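O-methyltransferase (Bacillus halodurans, PDB 2GPY) probably transfers a methyl group from S-adenosylmethionine to a hydroxyl group of a still unidentified substrate, as a putative O-methyltransferase. Local coordinates at residues B[114-118]-B[141-146]; B[194-199]-B[210-214]. One frame throughout, in Å; residues are numbered along the deposited sequence.

Contact 1. Residues B[114-118]-B[141-146]; sequences ALQLG and RFFDMY. With ZN (zinc ion), chain J.
Leu-115, Met-145 and Tyr-146 bury the most surface where the loop 114-118 meets the C-terminal part of helix 139-146; Leu-115 packs on Met-145, while Tyr-146 reaches Ala-114. Residues 114-117 run with phi from -56° to -107° and psi from -32° to 8°, Leu-117 N bonding back to Ala-114 O at 3.1 Å; Leu-117 is the N-cap of helix 118-122. In the helical segment 141-146, Met-145 N and Tyr-146 N bond to Arg-141 O and Phe-142 O, both at 3.0 Å. The nearest CA pairs, Leu-115 with Phe-142 and Gly-118 with Met-145, are each 6.9 Å apart. Leu-115, chi1 -113° and between wells, leaves the backbone sideways, yet its CD1 reaches Phe-142 CD1 at 3.4 Å and Met-145 SE at 3.8 Å, while its CD2 lies 3.6 Å from Arg-141 NH1, its CG over one face of that guanidinium. In the Rossmann-like fold of this methyltransferase family, the contact joins the loop leaving edge strand 107-111 to the helix after strand 127-133, packed against strands 57-61 and 80-85, whose Ile-61 and Ile-84 both touch Ala-114 and Tyr-146. Selenomethionine Met-145 (t, t, m) points toward the turn, its SE 3.5 Å from Ala-114 O and 4.2 Å from Gly-118 CA. Tyr-146, chi1 m and chi2 -75°, brings its OH 3.5 Å from Gly-118 N and donates a very short 2.4 Å hydrogen bond from OH to Ala-114 O. Ala-114 CB rests on Phe-142 CE1 and Tyr-146 CE2, at 3.8 and 3.9 Å. Asp-144 OD1 binds a zinc ion at 2.1 Å.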
loop_
_atom_site.group_PDB
_atom_site.type_symbol
_atom_site.label_atom_id
_atom_site.label_comp_id
_atom_site.label_asym_id
_atom_site.label_seq_id
_atom_site.Cartn_x
_atom_site.Cartn_y
_atom_site.Cartn_z
ATOM N N ALA B 114 2.684 -0.541 27.145
ATOM C CA ALA B 114 3.654 -0.327 26.060
ATOM C C ALA B 114 4.635 0.808 26.318
ATOM O O ALA B 114 5.773 0.755 25.865
ATOM C CB ALA B 114 2.936 -0.121 24.719
ATOM N N LEU B 115 4.192 1.831 27.042
ATOM C CA LEU B 115 5.031 3.003 27.312
ATOM C C LEU B 115 6.102 2.675 28.339
ATOM O O LEU B 115 7.061 3.413 28.500
ATOM C CB LEU B 115 4.170 4.172 27.769
ATOM C CG LEU B 115 4.061 5.393 26.844
ATOM C CD1 LEU B 115 4.208 5.090 25.348
ATOM C CD2 LEU B 115 2.774 6.137 27.135
ATOM N N GLN B 116 5.935 1.539 29.012
ATOM C CA GLN B 116 6.905 1.054 29.977
ATOM C C GLN B 116 7.757 -0.094 29.422
ATOM O O GLN B 116 8.688 -0.561 30.097
ATOM C CB GLN B 116 6.186 0.640 31.264
ATOM C CG GLN B 116 5.415 1.804 31.889
ATOM C CD GLN B 116 5.004 1.549 33.316
ATOM O OE1 GLN B 116 5.551 2.154 34.230
ATOM N NE2 GLN B 116 4.046 0.633 33.524
ATOM N N LEU B 117 7.445 -0.524 28.198
ATOM C CA LEU B 117 8.075 -1.702 27.579
ATOM C C LEU B 117 9.072 -1.388 26.467
ATOM O O LEU B 117 9.549 -2.299 25.789
ATOM C CB LEU B 117 7.010 -2.661 27.023
ATOM C CG LEU B 117 6.200 -3.529 27.995
ATOM C CD1 LEU B 117 5.365 -4.515 27.221
ATOM C CD2 LEU B 117 7.073 -4.251 29.014
ATOM N N GLY B 118 9.390 -0.107 26.289
ATOM C CA GLY B 118 10.314 0.330 25.240
ATOM C C GLY B 118 11.666 -0.372 25.267
ATOM O O GLY B 118 12.137 -0.866 24.236
ATOM N N ARG B 141 2.335 9.225 21.873
ATOM C CA ARG B 141 3.457 8.700 22.649
ATOM C C ARG B 141 3.881 7.348 22.095
ATOM O O ARG B 141 5.076 7.079 21.993
ATOM C CB ARG B 141 3.124 8.589 24.149
ATOM C CG ARG B 141 2.936 9.936 24.829
ATOM C CD ARG B 141 2.885 9.744 26.323
ATOM N NE ARG B 141 4.193 9.993 26.926
ATOM C CZ ARG B 141 4.507 9.697 28.186
ATOM N NH1 ARG B 141 3.616 9.108 28.985
ATOM N NH2 ARG B 141 5.719 9.981 28.646
ATOM N N PHE B 142 2.907 6.516 21.695
ATOM C CA PHE B 142 3.226 5.228 21.082
ATOM C C PHE B 142 3.978 5.395 19.768
ATOM O O PHE B 142 4.936 4.651 19.479
ATOM C CB PHE B 142 1.967 4.400 20.794
ATOM C CG PHE B 142 1.254 3.922 22.020
ATOM C CD1 PHE B 142 1.943 3.724 23.216
ATOM C CD2 PHE B 142 -0.110 3.649 21.968
ATOM C CE1 PHE B 142 1.275 3.263 24.352
ATOM C CE2 PHE B 142 -0.793 3.203 23.121
ATOM C CZ PHE B 142 -0.096 3.007 24.294
ATOM N N PHE B 143 3.517 6.348 18.961
ATOM C CA PHE B 143 4.187 6.662 17.703
ATOM C C PHE B 143 5.656 7.041 17.957
ATOM O O PHE B 143 6.553 6.455 17.361
ATOM C CB PHE B 143 3.466 7.776 16.930
ATOM C CG PHE B 143 4.030 8.017 15.534
ATOM C CD1 PHE B 143 5.176 8.778 15.334
ATOM C CD2 PHE B 143 3.427 7.451 14.436
ATOM C CE1 PHE B 143 5.695 8.979 14.038
ATOM C CE2 PHE B 143 3.934 7.634 13.142
ATOM C CZ PHE B 143 5.062 8.426 12.943
ATOM N N ASP B 144 5.891 8.004 18.845
ATOM C CA ASP B 144 7.256 8.495 19.089
ATOM C C ASP B 144 8.180 7.398 19.627
ATOM O O ASP B 144 9.359 7.321 19.260
ATOM C CB ASP B 144 7.218 9.689 20.049
ATOM C CG ASP B 144 6.837 10.990 19.343
ATOM O OD1 ASP B 144 6.721 10.978 18.101
ATOM O OD2 ASP B 144 6.651 12.023 20.008
HETATM N N MSE B 145 7.630 6.572 20.506
HETATM C CA MSE B 145 8.380 5.536 21.213
HETATM C C MSE B 145 8.765 4.348 20.338
HETATM O O MSE B 145 9.866 3.810 20.474
HETATM C CB MSE B 145 7.582 5.017 22.416
HETATM C CG MSE B 145 8.240 3.833 23.091
HETATM SE SE MSE B 145 7.690 3.568 24.935
HETATM C CE MSE B 145 8.282 5.291 25.672
ATOM N N TYR B 146 7.839 3.928 19.471
ATOM C CA TYR B 146 7.994 2.705 18.687
ATOM C C TYR B 146 8.373 2.908 17.226
ATOM O O TYR B 146 8.784 1.974 16.559
ATOM C CB TYR B 146 6.731 1.834 18.814
ATOM C CG TYR B 146 6.678 1.221 20.195
ATOM C CD1 TYR B 146 7.506 0.164 20.515
ATOM C CD2 TYR B 146 5.869 1.761 21.201
ATOM C CE1 TYR B 146 7.511 -0.390 21.805
ATOM C CE2 TYR B 146 5.864 1.214 22.497
ATOM C CZ TYR B 146 6.704 0.142 22.784
ATOM O OH TYR B 146 6.725 -0.437 24.039
HETATM ZN ZN ZN J . 7.260 12.616 16.952
HETATM O O HOH W 1 5.640 13.838 17.426
#

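Contact 2. Residues B[194-199]-B[210-214]. With ZN (zinc ion), chain J.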
loop_
_atom_site.group_PDB
_atom_site.type_symbol
_atom_site.label_atom_id
_atom_site.label_comp_id
_atom_site.label_asym_id
_atom_site.label_seq_id
_atom_site.Cartn_x
_atom_site.Cartn_y
_atom_site.Cartn_z
ATOM N N HIS B 194 5.205 15.082 10.150
ATOM C CA HIS B 194 6.317 14.431 10.828
ATOM C C HIS B 194 7.388 14.057 9.803
ATOM O O HIS B 194 7.105 13.303 8.851
ATOM C CB HIS B 194 5.823 13.131 11.465
ATOM C CG HIS B 194 6.424 12.859 12.799
ATOM N ND1 HIS B 194 7.699 12.349 12.951
ATOM C CD2 HIS B 194 5.943 13.059 14.048
ATOM C CE1 HIS B 194 7.968 12.233 14.238
ATOM N NE2 HIS B 194 6.924 12.664 14.925
ATOM N N PRO B 195 8.610 14.567 9.979
ATOM C CA PRO B 195 9.585 14.501 8.885
ATOM C C PRO B 195 10.107 13.131 8.398
ATOM O O PRO B 195 10.395 12.997 7.202
ATOM C CB PRO B 195 10.741 15.375 9.386
ATOM C CG PRO B 195 10.594 15.401 10.846
ATOM C CD PRO B 195 9.131 15.346 11.115
ATOM N N GLN B 196 10.265 12.148 9.263
ATOM C CA GLN B 196 10.928 10.909 8.824
ATOM C C GLN B 196 9.960 9.952 8.099
ATOM O O GLN B 196 10.322 8.815 7.776
ATOM C CB GLN B 196 11.586 10.199 10.018
ATOM C CG GLN B 196 12.862 9.415 9.674
ATOM C CD GLN B 196 13.638 8.916 10.905
ATOM O OE1 GLN B 196 13.134 8.908 12.040
ATOM N NE2 GLN B 196 14.866 8.474 10.671
ATOM N N TYR B 197 8.745 10.425 7.845
ATOM C CA TYR B 197 7.705 9.576 7.275
ATOM C C TYR B 197 7.027 10.244 6.123
ATOM O O TYR B 197 6.920 11.470 6.061
ATOM C CB TYR B 197 6.673 9.190 8.330
ATOM C CG TYR B 197 7.299 8.305 9.357
ATOM C CD1 TYR B 197 7.964 8.844 10.465
ATOM C CD2 TYR B 197 7.305 6.929 9.185
ATOM C CE1 TYR B 197 8.585 8.003 11.397
ATOM C CE2 TYR B 197 7.909 6.095 10.108
ATOM C CZ TYR B 197 8.555 6.635 11.192
ATOM O OH TYR B 197 9.159 5.768 12.095
ATOM N N ASP B 198 6.611 9.393 5.194
ATOM C CA ASP B 198 5.865 9.760 4.041
ATOM C C ASP B 198 4.470 9.223 4.358
ATOM O O ASP B 198 4.250 8.026 4.293
ATOM C CB ASP B 198 6.457 8.962 2.899
ATOM C CG ASP B 198 6.164 9.541 1.609
ATOM O OD1 ASP B 198 4.993 9.959 1.413
ATOM O OD2 ASP B 198 7.108 9.568 0.795
ATOM N N THR B 199 3.538 10.090 4.717
ATOM C CA THR B 199 2.239 9.611 5.233
ATOM C C THR B 199 1.078 10.007 4.323
ATOM O O THR B 199 0.975 11.165 3.904
ATOM C CB THR B 199 1.981 10.132 6.671
ATOM O OG1 THR B 199 3.002 9.644 7.551
ATOM C CG2 THR B 199 0.595 9.669 7.197
ATOM N N ILE B 210 -1.131 5.466 6.395
ATOM C CA ILE B 210 0.019 4.609 6.083
ATOM C C ILE B 210 1.225 5.514 5.998
ATOM O O ILE B 210 1.348 6.331 5.080
ATOM C CB ILE B 210 -0.176 3.871 4.767
ATOM C CG1 ILE B 210 -1.455 3.025 4.854
ATOM C CG2 ILE B 210 1.005 2.960 4.483
ATOM C CD1 ILE B 210 -2.230 3.150 3.622
ATOM N N SER B 211 2.083 5.406 7.001
ATOM C CA SER B 211 3.292 6.216 7.056
ATOM C C SER B 211 4.459 5.351 6.634
ATOM O O SER B 211 4.734 4.330 7.260
ATOM C CB SER B 211 3.516 6.733 8.494
ATOM O OG SER B 211 2.365 7.415 8.959
ATOM N N ILE B 212 5.139 5.736 5.559
ATOM C CA ILE B 212 6.266 4.965 5.090
ATOM C C ILE B 212 7.576 5.613 5.556
ATOM O O ILE B 212 7.863 6.765 5.239
ATOM C CB ILE B 212 6.280 4.857 3.540
ATOM C CG1 ILE B 212 4.880 4.443 3.024
ATOM C CG2 ILE B 212 7.366 3.869 3.080
ATOM C CD1 ILE B 212 4.846 4.267 1.468
ATOM N N LYS B 213 8.371 4.837 6.274
ATOM C CA LYS B 213 9.571 5.372 6.908
ATOM C C LYS B 213 10.633 5.665 5.868
ATOM O O LYS B 213 10.995 4.800 5.056
ATOM C CB LYS B 213 10.092 4.423 7.986
ATOM C CG LYS B 213 11.213 5.046 8.824
ATOM C CD LYS B 213 11.444 4.277 10.089
ATOM C CE LYS B 213 12.312 5.099 11.036
ATOM N NZ LYS B 213 12.609 4.309 12.260
ATOM N N ARG B 214 11.116 6.915 5.896
ATOM C CA ARG B 214 12.132 7.381 4.959
ATOM C C ARG B 214 13.489 6.823 5.341
ATOM O O ARG B 214 13.711 6.436 6.498
ATOM C CB ARG B 214 12.187 8.913 4.914
ATOM C CG ARG B 214 10.966 9.554 4.283
ATOM C CD ARG B 214 11.211 11.012 3.927
ATOM N NE ARG B 214 10.067 11.543 3.189
ATOM C CZ ARG B 214 9.044 12.190 3.747
ATOM N NH1 ARG B 214 9.033 12.418 5.053
ATOM N NH2 ARG B 214 8.039 12.628 2.992
HETATM ZN ZN ZN J . 7.260 12.616 16.952
HETATM O O HOH W 1 5.640 13.838 17.426
#
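Strands 197-202 and 208-213 form an antiparallel hairpin at one edge of the chain's sheet; the axes of 197-199 and 210-213 approach to 4.2 Å, their directions 154° apart. Asp-198 and Ile-212 make the hydrogen-bonded pair (Asp-198 N to Ile-212 O 2.9 Å, Ile-212 N to Asp-198 O 2.8 Å), flanked by the non-hydrogen-bonded pairs Tyr-197 with Lys-213 and Thr-199 with Ser-211. On the face of Tyr-197 and Thr-199, Thr-199 and Ser-211 both adopt chi1 m, which brings OG1 and OG within 2.7 Å in a hydrogen bond. The Tyr-197 ring, also m, lies obliquely to Ser-211 and Lys-213; its OH is 3.4 Å from Lys-213 CD. Lys-213 is fully extended, t at all four angles, so that NZ reaches the backbone oxygens of Ser-147 and Val-150. Asp-198 (t) projects from the other face beside Ile-212, CB to CB 4.2 Å. Beyond the strands, Arg-214 N bonds to Gln-196 O at 2.8 Å. Arg-214 (m, t, t, chi4 94°) lays one face of its guanidinium over Tyr-197 C and Asp-198 CA: NH1 makes a weak 2.6 Å bond to Pro-195 O, and NH2 stands a long 3.9 Å from Asp-198 OD2, out of plane and thus a purely electrostatic pairing. Pro-195 and Gln-196 are the middle of a type I turn from His-194 to Tyr-197; His-194 NE2 binds zinc at 2.1 Å. Backbone bonds thus set the register and side chains reinforce it, while the Asp-198 carboxylate, salt-bridged to Lys-51 of the second subunit, brings this hairpin edge into the subunit contact.

The two contacts meet at one zinc ion: Asp-144 from 141-146 and His-194 from 194-199 both bind it, and water 1 is a further ligand of the ion. Beside the metal, the Phe-143 ring packs on His-194 and Tyr-197, joining helix 139-146 to the hairpin although the contact centres are about 17 Å apart. Both are partly buried. Contact 1 joins a loop and a helix over the parallel strands, mostly by apolar side chains with a single hydrogen bond between its segments; contact 2 lies within the sheet, at its antiparallel edge, and relies on backbone pairing and polar groups. The second subunit reaches contact 2, whereas contact 1 stays within its own chain.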